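Local coordinates for DUF6844 domain-containing protein (Francisella tularensis subsp. tularensis, PDB 4QVR) that is of unknown function, belongs to the DUF6844 family and carries a signal sequence, so it is probably exported from the cytoplasm, at residues 220-223 / 224-228; 209-213 / 214-218; 271-275 / 276-280. One frame throughout, in Å; residues are numbered along the deposited sequence.

Interaction 1 (220-223 / 224-228); sequences DFAT and PEEKK
The carbonyl oxygen of Thr-223 is gripped by two backbone N-H groups of the helix that starts at Pro-224. Lys-227 N gives the better bond, 3.2 Å from Thr-223 O; Glu-226 N adds a weak, bent bond to the same oxygen. Thr-223 is the N-cap residue, yet its side chain makes no capping bond, so the polar link of the first turn of helix 224-246 to the loop is main-chain. Next along the chain, the methyl of Thr-223 presses on the proline ring, CG2 lying only 3.3 Å from Pro-224 CD, tighter than usual carbon contact. Phe-221 packs obliquely against the chains of Glu-226 and Lys-227. With CG beside its own backbone N (chi1 -51°), the ring is turned so that CD1 lies 3.7 Å from Glu-226 CG; Phe-221 CB is 3.7 Å from Lys-227 CG. The Glu-226 chain runs out extended, its carboxylate plane 69° from the ring, and places OE1 3.7 Å from Ala-222 N. Lys-227 also extends fully, passing CG close to Thr-223 O before its NZ forms a salt bridge with Asp-208 of the preceding helix. One residue on, Lys-228 NZ meets Glu-225 OE2 at 3.2 Å in a salt bridge, approaching from above the carboxylate plane. The turn therefore combines a main-chain start with aliphatic packing: the methylenes of Glu-226 and Lys-227 serve the phenylalanine, and the charge of Lys-227 is probably balanced by Asp-208 of helix 203-213.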
ATOM      1  N   ASP A 220     -17.324 -22.804 -28.213  1.00 83.13           N
ATOM      2  CA  ASP A 220     -18.236 -22.124 -27.302  1.00 89.22           C
ATOM      3  C   ASP A 220     -18.947 -20.940 -27.971  1.00 91.42           C
ATOM      4  O   ASP A 220     -19.851 -20.345 -27.372  1.00 95.37           O
ATOM      5  CB  ASP A 220     -17.504 -21.677 -26.031  1.00 86.27           C
ATOM      6  CG  ASP A 220     -17.057 -22.851 -25.176  1.00 87.66           C
ATOM      7  OD1 ASP A 220     -17.550 -23.984 -25.392  1.00 93.19           O
ATOM      8  OD2 ASP A 220     -16.228 -22.645 -24.273  1.00 84.57           O
ATOM      9  N   PHE A 221     -18.547 -20.612 -29.202  1.00 83.21           N
ATOM     10  CA  PHE A 221     -19.146 -19.521 -29.957  1.00 89.45           C
ATOM     11  C   PHE A 221     -19.615 -20.056 -31.305  1.00 94.38           C
ATOM     12  O   PHE A 221     -18.951 -20.903 -31.906  1.00 97.11           O
ATOM     13  CB  PHE A 221     -18.128 -18.402 -30.130  1.00 87.17           C
ATOM     14  CG  PHE A 221     -17.480 -17.988 -28.839  1.00 88.76           C
ATOM     15  CD1 PHE A 221     -18.142 -17.149 -27.955  1.00 94.22           C
ATOM     16  CD2 PHE A 221     -16.225 -18.467 -28.489  1.00 83.40           C
ATOM     17  CE1 PHE A 221     -17.558 -16.783 -26.756  1.00 90.44           C
ATOM     18  CE2 PHE A 221     -15.632 -18.095 -27.291  1.00 80.15           C
ATOM     19  CZ  PHE A 221     -16.302 -17.257 -26.426  1.00 87.69           C
ATOM     20  N   ALA A 222     -20.745 -19.553 -31.787  1.00 99.33           N
ATOM     21  CA  ALA A 222     -21.338 -20.046 -33.041  1.00106.26           C
ATOM     22  C   ALA A 222     -21.147 -19.170 -34.289  1.00106.84           C
ATOM     23  O   ALA A 222     -21.316 -19.656 -35.406  1.00108.69           O
ATOM     24  CB  ALA A 222     -22.819 -20.310 -32.825  1.00108.54           C
ATOM     25  N   THR A 223     -20.793 -17.900 -34.111  1.00106.65           N
ATOM     26  CA  THR A 223     -20.620 -16.988 -35.238  1.00108.36           C
ATOM     27  C   THR A 223     -19.200 -16.452 -35.238  1.00100.03           C
ATOM     28  O   THR A 223     -18.543 -16.485 -34.205  1.00 94.61           O
ATOM     29  CB  THR A 223     -21.538 -15.758 -35.080  1.00118.76           C
ATOM     30  OG1 THR A 223     -22.751 -16.128 -34.416  1.00129.30           O
ATOM     31  CG2 THR A 223     -21.844 -15.104 -36.438  1.00124.26           C
ATOM     32  N   PRO A 224     -18.706 -15.973 -36.398  1.00 99.11           N
ATOM     33  CA  PRO A 224     -17.385 -15.339 -36.329  1.00 90.20           C
ATOM     34  C   PRO A 224     -17.459 -13.967 -35.623  1.00 95.13           C
ATOM     35  O   PRO A 224     -16.473 -13.530 -35.052  1.00 90.08           O
ATOM     36  CB  PRO A 224     -16.962 -15.215 -37.799  1.00 92.67           C
ATOM     37  CG  PRO A 224     -17.785 -16.236 -38.518  1.00 96.31           C
ATOM     38  CD  PRO A 224     -19.100 -16.260 -37.790  1.00 99.96           C
ATOM     39  N   GLU A 225     -18.616 -13.299 -35.661  1.00104.98           N
ATOM     40  CA  GLU A 225     -18.780 -12.024 -34.952  1.00113.17           C
ATOM     41  C   GLU A 225     -18.766 -12.255 -33.456  1.00106.33           C
ATOM     42  O   GLU A 225     -18.333 -11.398 -32.699  1.00103.09           O
ATOM     43  CB  GLU A 225     -20.092 -11.292 -35.320  1.00126.25           C
ATOM     44  CG  GLU A 225     -20.101 -10.594 -36.673  1.00133.73           C
ATOM     45  CD  GLU A 225     -18.958  -9.599 -36.830  1.00132.27           C
ATOM     46  OE1 GLU A 225     -18.689  -8.839 -35.872  1.00126.66           O
ATOM     47  OE2 GLU A 225     -18.335  -9.566 -37.917  1.00132.94           O
ATOM     48  N   GLU A 226     -19.261 -13.411 -33.037  1.00103.61           N
ATOM     49  CA  GLU A 226     -19.304 -13.746 -31.634  1.00101.08           C
ATOM     50  C   GLU A 226     -17.882 -14.058 -31.167  1.00 94.87           C
ATOM     51  O   GLU A 226     -17.503 -13.750 -30.032  1.00 93.85           O
ATOM     52  CB  GLU A 226     -20.267 -14.907 -31.410  1.00105.39           C
ATOM     53  CG  GLU A 226     -20.576 -15.176 -29.955  1.00109.33           C
ATOM     54  CD  GLU A 226     -21.779 -16.077 -29.759  1.00119.03           C
ATOM     55  OE1 GLU A 226     -22.449 -16.444 -30.758  1.00119.88           O
ATOM     56  OE2 GLU A 226     -22.067 -16.401 -28.588  1.00124.06           O
ATOM     57  N   LYS A 227     -17.091 -14.653 -32.059  1.00 88.62           N
ATOM     58  CA  LYS A 227     -15.697 -14.949 -31.768  1.00 79.93           C
ATOM     59  C   LYS A 227     -14.887 -13.662 -31.732  1.00 77.32           C
ATOM     60  O   LYS A 227     -14.044 -13.482 -30.855  1.00 71.56           O
ATOM     61  CB  LYS A 227     -15.102 -15.905 -32.809  1.00 77.13           C
ATOM     62  CG  LYS A 227     -15.666 -17.317 -32.740  1.00 77.92           C
ATOM     63  CD  LYS A 227     -15.161 -18.191 -33.881  1.00 75.97           C
ATOM     64  CE  LYS A 227     -15.671 -19.612 -33.736  1.00 79.33           C
ATOM     65  NZ  LYS A 227     -15.198 -20.500 -34.827  1.00 81.60           N
ATOM     66  N   LYS A 228     -15.131 -12.777 -32.691  1.00 78.80           N
ATOM     67  CA  LYS A 228     -14.410 -11.501 -32.755  1.00 87.71           C
ATOM     68  C   LYS A 228     -14.603 -10.631 -31.507  1.00 85.75           C
ATOM     69  O   LYS A 228     -13.652  -9.996 -31.049  1.00 79.11           O
ATOM     70  CB  LYS A 228     -14.818 -10.701 -34.002  1.00 95.08           C
ATOM     71  CG  LYS A 228     -14.361 -11.320 -35.319  1.00102.71           C
ATOM     72  CD  LYS A 228     -15.053 -10.668 -36.507  1.00107.85           C
ATOM     73  CE  LYS A 228     -14.727 -11.364 -37.814  1.00108.42           C
ATOM     74  NZ  LYS A 228     -15.494 -10.743 -38.928  1.00116.52           N
TER

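Interaction 2 (209-213 / 214-218); sequences NQLKE and QGLNP
Leu-211 O and Lys-212 O, at the end of helix 203-213, are both taken up by N-H groups of the chain that leaves it. Gly-215 N bonds Lys-212 O at 2.9 Å, and Leu-216 N reaches back to Leu-211 O at 3.0 Å. Gln-214 N, just before them, has weak bonds to Gln-210 O and Leu-211 O. A water lies within hydrogen-bonding distance of both Gln-210 O (2.7 Å) and Gln-214 OE1 (2.8 Å) and bridges them. The glutamine chain bends at chi2 (-59°), which brings OE1 to this water, and CG rests against Gln-210 O on the way. Glu-213 lies alongside Gln-214, pointing the same way, with the carboxylate and amide planes 54° apart.

Together the bonds from Gly-215 and Leu-216 make a Schellman motif. Gly-215 is its C-prime residue, with the positive phi that reverses the chain, a conformation in which a CB would jam against the preceding carbonyl oxygen. Lys-212 CA adds a CA-H...O contact to Leu-216 O.

The apolar closure of the motif joins Leu-211 CD2 to Leu-216 CD1 at 3.8 Å, the two leucines meeting at a slant. On its other branch, CD1 of Leu-211 lies 3.8 Å from Pro-218 CA, and the two side chains slide past each other in opposite directions. Pro-218 is flanked as well by the extended Lys-212 chain, whose CG comes 4.0 Å from Pro-218 CD. Beyond the turn, helix 224-246 covers this patch: Leu-211 packs on Leu-231 and Lys-227, and Leu-216 touches Gln-234.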
ATOM      1  N   ASN A 209      -7.280 -19.622 -33.803  1.00 50.28           N
ATOM      2  CA  ASN A 209      -5.965 -19.704 -33.183  1.00 47.54           C
ATOM      3  C   ASN A 209      -5.812 -18.621 -32.093  1.00 48.12           C
ATOM      4  O   ASN A 209      -5.272 -18.869 -31.011  1.00 47.82           O
ATOM      5  CB  ASN A 209      -4.833 -19.552 -34.210  1.00 51.24           C
ATOM      6  CG  ASN A 209      -4.582 -20.813 -35.044  1.00 56.59           C
ATOM      7  OD1 ASN A 209      -5.368 -21.777 -35.054  1.00 54.52           O
ATOM      8  ND2 ASN A 209      -3.460 -20.799 -35.755  1.00 59.82           N
ATOM      9  N   GLN A 210      -6.283 -17.421 -32.386  1.00 45.63           N
ATOM     10  CA  GLN A 210      -6.184 -16.328 -31.421  1.00 49.66           C
ATOM     11  C   GLN A 210      -7.038 -16.590 -30.198  1.00 47.83           C
ATOM     12  O   GLN A 210      -6.653 -16.252 -29.087  1.00 48.86           O
ATOM     13  CB  GLN A 210      -6.596 -15.025 -32.061  1.00 52.98           C
ATOM     14  CG  GLN A 210      -5.632 -14.533 -33.115  1.00 55.53           C
ATOM     15  CD  GLN A 210      -6.083 -13.211 -33.673  1.00 62.22           C
ATOM     16  OE1 GLN A 210      -5.645 -12.153 -33.212  1.00 70.35           O
ATOM     17  NE2 GLN A 210      -7.025 -13.251 -34.588  1.00 62.74           N
ATOM     18  N   LEU A 211      -8.221 -17.155 -30.395  1.00 47.38           N
ATOM     19  CA  LEU A 211      -9.044 -17.501 -29.244  1.00 52.81           C
ATOM     20  C   LEU A 211      -8.328 -18.536 -28.384  1.00 49.77           C
ATOM     21  O   LEU A 211      -8.254 -18.385 -27.190  1.00 53.47           O
ATOM     22  CB  LEU A 211     -10.391 -18.062 -29.656  1.00 54.59           C
ATOM     23  CG  LEU A 211     -11.389 -17.125 -30.330  1.00 62.79           C
ATOM     24  CD1 LEU A 211     -12.600 -17.935 -30.780  1.00 68.62           C
ATOM     25  CD2 LEU A 211     -11.823 -16.010 -29.399  1.00 65.88           C
ATOM     26  N   LYS A 212      -7.813 -19.589 -29.001  1.00 45.49           N
ATOM     27  CA  LYS A 212      -7.134 -20.630 -28.248  1.00 48.76           C
ATOM     28  C   LYS A 212      -5.921 -20.099 -27.548  1.00 48.87           C
ATOM     29  O   LYS A 212      -5.578 -20.564 -26.473  1.00 53.37           O
ATOM     30  CB  LYS A 212      -6.709 -21.780 -29.141  1.00 51.65           C
ATOM     31  CG  LYS A 212      -7.834 -22.639 -29.672  1.00 55.06           C
ATOM     32  CD  LYS A 212      -7.265 -23.679 -30.630  1.00 60.59           C
ATOM     33  CE  LYS A 212      -8.336 -24.552 -31.259  1.00 69.09           C
ATOM     34  NZ  LYS A 212      -7.761 -25.448 -32.307  1.00 79.88           N
ATOM     35  N   GLU A 213      -5.228 -19.156 -28.164  1.00 49.95           N
ATOM     36  CA  GLU A 213      -4.054 -18.582 -27.516  1.00 49.27           C
ATOM     37  C   GLU A 213      -4.434 -17.968 -26.161  1.00 50.75           C
ATOM     38  O   GLU A 213      -3.678 -18.051 -25.184  1.00 49.44           O
ATOM     39  CB  GLU A 213      -3.437 -17.528 -28.415  1.00 50.80           C
ATOM     40  CG  GLU A 213      -2.217 -16.834 -27.833  1.00 55.43           C
ATOM     41  CD  GLU A 213      -1.690 -15.749 -28.759  1.00 57.98           C
ATOM     42  OE1 GLU A 213      -0.757 -15.050 -28.337  1.00 63.59           O
ATOM     43  OE2 GLU A 213      -2.212 -15.588 -29.901  1.00 59.81           O
ATOM     44  N   GLN A 214      -5.619 -17.367 -26.121  1.00 52.66           N
ATOM     45  CA  GLN A 214      -6.149 -16.719 -24.927  1.00 58.30           C
ATOM     46  C   GLN A 214      -6.873 -17.709 -24.023  1.00 61.94           C
ATOM     47  O   GLN A 214      -7.478 -17.307 -23.041  1.00 65.72           O
ATOM     48  CB  GLN A 214      -7.113 -15.568 -25.312  1.00 57.81           C
ATOM     49  CG  GLN A 214      -6.495 -14.514 -26.234  1.00 60.09           C
ATOM     50  CD  GLN A 214      -5.261 -13.837 -25.640  1.00 67.76           C
ATOM     51  OE1 GLN A 214      -4.178 -13.799 -26.258  1.00 67.78           O
ATOM     52  NE2 GLN A 214      -5.404 -13.326 -24.430  1.00 73.50           N
ATOM     53  N   GLY A 215      -6.804 -19.001 -24.328  1.00 62.74           N
ATOM     54  CA  GLY A 215      -7.469 -20.006 -23.497  1.00 67.89           C
ATOM     55  C   GLY A 215      -8.943 -20.251 -23.775  1.00 69.28           C
ATOM     56  O   GLY A 215      -9.555 -21.115 -23.148  1.00 71.20           O
ATOM     57  N   LEU A 216      -9.521 -19.511 -24.716  1.00 66.46           N
ATOM     58  CA  LEU A 216     -10.936 -19.685 -25.064  1.00 67.27           C
ATOM     59  C   LEU A 216     -11.151 -20.864 -26.014  1.00 68.12           C
ATOM     60  O   LEU A 216     -10.226 -21.281 -26.725  1.00 73.83           O
ATOM     61  CB  LEU A 216     -11.468 -18.407 -25.713  1.00 66.78           C
ATOM     62  CG  LEU A 216     -11.427 -17.155 -24.830  1.00 69.47           C
ATOM     63  CD1 LEU A 216     -11.690 -15.897 -25.647  1.00 71.90           C
ATOM     64  CD2 LEU A 216     -12.407 -17.293 -23.676  1.00 67.82           C
ATOM     65  N   ASN A 217     -12.368 -21.398 -26.030  1.00 70.47           N
ATOM     66  CA  ASN A 217     -12.706 -22.511 -26.916  1.00 74.23           C
ATOM     67  C   ASN A 217     -13.611 -22.004 -28.042  1.00 72.35           C
ATOM     68  O   ASN A 217     -14.744 -21.609 -27.784  1.00 78.60           O
ATOM     69  CB  ASN A 217     -13.367 -23.635 -26.128  1.00 78.32           C
ATOM     70  CG  ASN A 217     -13.607 -24.883 -26.967  1.00 86.85           C
ATOM     71  OD1 ASN A 217     -14.042 -24.810 -28.117  1.00 85.20           O
ATOM     72  ND2 ASN A 217     -13.353 -26.044 -26.374  1.00 91.74           N
ATOM     73  N   PRO A 218     -13.106 -21.997 -29.291  1.00 64.17           N
ATOM     74  CA  PRO A 218     -13.880 -21.522 -30.460  1.00 69.23           C
ATOM     75  C   PRO A 218     -15.269 -22.166 -30.622  1.00 70.53           C
ATOM     76  O   PRO A 218     -16.156 -21.574 -31.229  1.00 79.60           O
ATOM     77  CB  PRO A 218     -13.000 -21.903 -31.658  1.00 62.61           C
ATOM     78  CG  PRO A 218     -11.642 -22.125 -31.104  1.00 62.90           C
ATOM     79  CD  PRO A 218     -11.806 -22.560 -29.682  1.00 62.32           C
TER
HETATM   80  O   HOH W   1      -4.971 -14.165 -28.967  1.00 58.44           O

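Interaction 3 (271-275 / 276-280); sequences VIYSD and KIKGM
Ser-274 OG accepts a nearly straight hydrogen bond from Ile-277 N, 3.0 Å away with 168° at the hydrogen, and so caps the N-terminus of helix 275-285. The hydroxyl gets there because OG stands opposite the backbone N (chi1 164°), swung forward to the first turn. Ile-277 CG1 lies beside it, 3.5 Å from Ser-274 OG, and also packs on Ser-274 CB. The serine carbonyl is used too, taking Lys-278 N onto Ser-274 O at 2.9 Å, and Gly-279 N follows at 2.7 Å from Asp-275 O.

Around this first shell, the Tyr-273 hydroxyl reaches the first turn. Its OH donates to Asp-275 OD1 at 2.9 Å, meeting the oxygen from above the carboxylate plane (37° out of it), and stands 3.5 Å from Lys-278 CD. The lysine chain runs extended past the tyrosine and on to Asn-247, whose OD1 takes its NZ in a hydrogen bond. Lys-276 takes a different course, its NZ bonded to Asp-65 O.

Farther out, the turn follows directly on strand 264-273, the middle strand of a three-stranded antiparallel sheet: Tyr-273 pairs through its backbone with Tyr-117 and Ser-274 with Gly-250, and the rings of Tyr-273 and Tyr-153 meet nearly parallel. Ile-277 rests on Leu-73 of helix 67-78. The strand-to-helix junction thus buries a serine whose hydroxyl and carbonyl both serve helix N-H groups, while Asp-275, in the first turn, is probably stabilised as an anion by the tyrosine hydroxyl and the N-terminal end of the helix dipole.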
ATOM      1  N   VAL A 271      -4.901   5.973   0.684  1.00 33.08           N
ATOM      2  CA  VAL A 271      -3.940   6.077  -0.424  1.00 32.14           C
ATOM      3  C   VAL A 271      -4.399   7.134  -1.466  1.00 35.14           C
ATOM      4  O   VAL A 271      -5.591   7.447  -1.566  1.00 31.76           O
ATOM      5  CB  VAL A 271      -3.704   4.729  -1.146  1.00 33.97           C
ATOM      6  CG1 VAL A 271      -3.095   3.662  -0.214  1.00 31.76           C
ATOM      7  CG2 VAL A 271      -4.978   4.197  -1.817  1.00 36.89           C
ATOM      8  N   ILE A 272      -3.431   7.708  -2.193  1.00 34.80           N
ATOM      9  CA  ILE A 272      -3.710   8.650  -3.254  1.00 37.07           C
ATOM     10  C   ILE A 272      -2.924   8.187  -4.468  1.00 36.87           C
ATOM     11  O   ILE A 272      -1.914   7.529  -4.316  1.00 32.25           O
ATOM     12  CB  ILE A 272      -3.212  10.068  -2.944  1.00 40.42           C
ATOM     13  CG1 ILE A 272      -1.685  10.047  -2.864  1.00 44.36           C
ATOM     14  CG2 ILE A 272      -3.897  10.594  -1.709  1.00 39.93           C
ATOM     15  CD1 ILE A 272      -1.040  11.352  -2.550  1.00 52.67           C
ATOM     16  N   TYR A 273      -3.404   8.517  -5.666  1.00 38.95           N
ATOM     17  CA  TYR A 273      -2.687   8.213  -6.884  1.00 42.09           C
ATOM     18  C   TYR A 273      -2.099   9.493  -7.443  1.00 44.48           C
ATOM     19  O   TYR A 273      -2.778  10.510  -7.483  1.00 44.80           O
ATOM     20  CB  TYR A 273      -3.581   7.613  -7.971  1.00 42.17           C
ATOM     21  CG  TYR A 273      -2.779   7.403  -9.243  1.00 46.00           C
ATOM     22  CD1 TYR A 273      -1.932   6.329  -9.370  1.00 46.59           C
ATOM     23  CD2 TYR A 273      -2.837   8.313 -10.299  1.00 48.31           C
ATOM     24  CE1 TYR A 273      -1.169   6.138 -10.518  1.00 47.14           C
ATOM     25  CE2 TYR A 273      -2.094   8.121 -11.456  1.00 49.72           C
ATOM     26  CZ  TYR A 273      -1.247   7.027 -11.549  1.00 49.90           C
ATOM     27  OH  TYR A 273      -0.469   6.829 -12.677  1.00 54.61           O
ATOM     28  N   SER A 274      -0.866   9.421  -7.928  1.00 46.10           N
ATOM     29  CA  SER A 274      -0.202  10.576  -8.522  1.00 47.92           C
ATOM     30  C   SER A 274       0.640  10.194  -9.728  1.00 48.67           C
ATOM     31  O   SER A 274       1.582   9.423  -9.590  1.00 46.74           O
ATOM     32  CB  SER A 274       0.706  11.274  -7.498  1.00 48.02           C
ATOM     33  OG  SER A 274       1.632  12.158  -8.156  1.00 54.28           O
ATOM     34  N   ASP A 275       0.299  10.723 -10.903  1.00 54.08           N
ATOM     35  CA  ASP A 275       1.124  10.516 -12.112  1.00 59.16           C
ATOM     36  C   ASP A 275       2.539  10.981 -11.862  1.00 55.70           C
ATOM     37  O   ASP A 275       3.484  10.317 -12.255  1.00 63.92           O
ATOM     38  CB  ASP A 275       0.588  11.290 -13.321  1.00 66.10           C
ATOM     39  CG  ASP A 275      -0.510  10.556 -14.051  1.00 78.04           C
ATOM     40  OD1 ASP A 275      -0.393   9.315 -14.229  1.00 89.49           O
ATOM     41  OD2 ASP A 275      -1.471  11.229 -14.491  1.00 85.85           O
ATOM     42  N   LYS A 276       2.689  12.114 -11.201  1.00 57.35           N
ATOM     43  CA  LYS A 276       4.021  12.656 -10.939  1.00 64.76           C
ATOM     44  C   LYS A 276       4.855  11.692 -10.123  1.00 61.88           C
ATOM     45  O   LYS A 276       6.019  11.469 -10.442  1.00 68.73           O
ATOM     46  CB  LYS A 276       3.925  14.016 -10.280  1.00 73.99           C
ATOM     47  CG  LYS A 276       3.247  15.007 -11.207  1.00 84.93           C
ATOM     48  CD  LYS A 276       3.232  16.423 -10.677  1.00 94.37           C
ATOM     49  CE  LYS A 276       2.701  17.345 -11.762  1.00100.86           C
ATOM     50  NZ  LYS A 276       2.640  18.772 -11.345  1.00105.24           N
ATOM     51  N   ILE A 277       4.257  11.108  -9.087  1.00 60.66           N
ATOM     52  CA  ILE A 277       4.942  10.097  -8.281  1.00 55.87           C
ATOM     53  C   ILE A 277       5.266   8.897  -9.168  1.00 56.23           C
ATOM     54  O   ILE A 277       6.381   8.376  -9.119  1.00 54.40           O
ATOM     55  CB  ILE A 277       4.122   9.679  -7.052  1.00 50.59           C
ATOM     56  CG1 ILE A 277       4.081  10.828  -6.058  1.00 53.60           C
ATOM     57  CG2 ILE A 277       4.724   8.440  -6.384  1.00 49.25           C
ATOM     58  CD1 ILE A 277       5.439  11.205  -5.478  1.00 55.67           C
ATOM     59  N   LYS A 278       4.314   8.467  -9.991  1.00 55.03           N
ATOM     60  CA  LYS A 278       4.610   7.374 -10.912  1.00 59.04           C
ATOM     61  C   LYS A 278       5.806   7.740 -11.820  1.00 62.70           C
ATOM     62  O   LYS A 278       6.694   6.926 -12.040  1.00 67.15           O
ATOM     63  CB  LYS A 278       3.411   7.027 -11.788  1.00 57.20           C
ATOM     64  CG  LYS A 278       3.789   6.028 -12.879  1.00 59.00           C
ATOM     65  CD  LYS A 278       2.623   5.657 -13.771  1.00 63.61           C
ATOM     66  CE  LYS A 278       3.080   4.685 -14.844  1.00 68.45           C
ATOM     67  NZ  LYS A 278       1.934   4.128 -15.599  1.00 71.56           N
ATOM     68  N   GLY A 279       5.789   8.959 -12.361  1.00 68.35           N
ATOM     69  CA  GLY A 279       6.838   9.457 -13.254  1.00 68.11           C
ATOM     70  C   GLY A 279       8.178   9.665 -12.569  1.00 72.93           C
ATOM     71  O   GLY A 279       9.229   9.515 -13.186  1.00 68.57           O
HETATM   72  N   MSE A 280       8.143  10.021 -11.293  1.00 73.98           N
HETATM   73  CA  MSE A 280       9.362  10.209 -10.529  1.00 74.54           C
HETATM   74  C   MSE A 280      10.075   8.886 -10.406  1.00 74.71           C
HETATM   75  O   MSE A 280      11.278   8.805 -10.649  1.00 77.59           O
HETATM   76  CB  MSE A 280       8.993  10.776  -9.171  1.00 77.36           C
HETATM   77  CG  MSE A 280      10.217  11.070  -8.323  1.00 84.46           C
HETATM   78 SE   MSE A 280       9.696  10.960  -6.433  1.00 96.61          SE
HETATM   79  CE  MSE A 280       9.338   9.033  -6.231  1.00 93.89           C
TER

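Interactions 1 and 2 belong to two successive helices: interaction 2 ends helix 203-213 and interaction 1 begins helix 224-246, with centres about 11 Å apart. They touch where Lys-227 CE lies 3.2 Å from Pro-218 O. Interaction 3, with its centre about 36 Å from that of interaction 2, joins a sheet strand to helix 275-285 nearer the centre of the molecule. Burial follows place: interaction 1 is a surface contact, while interactions 2 and 3 are partly buried. All three deal with helix ends, but differently: 220-228 starts its helix without side-chain capping, 271-280 uses a serine hydroxyl, and in 209-218 the helix ends by backbone bonds, glycine and leucine packing.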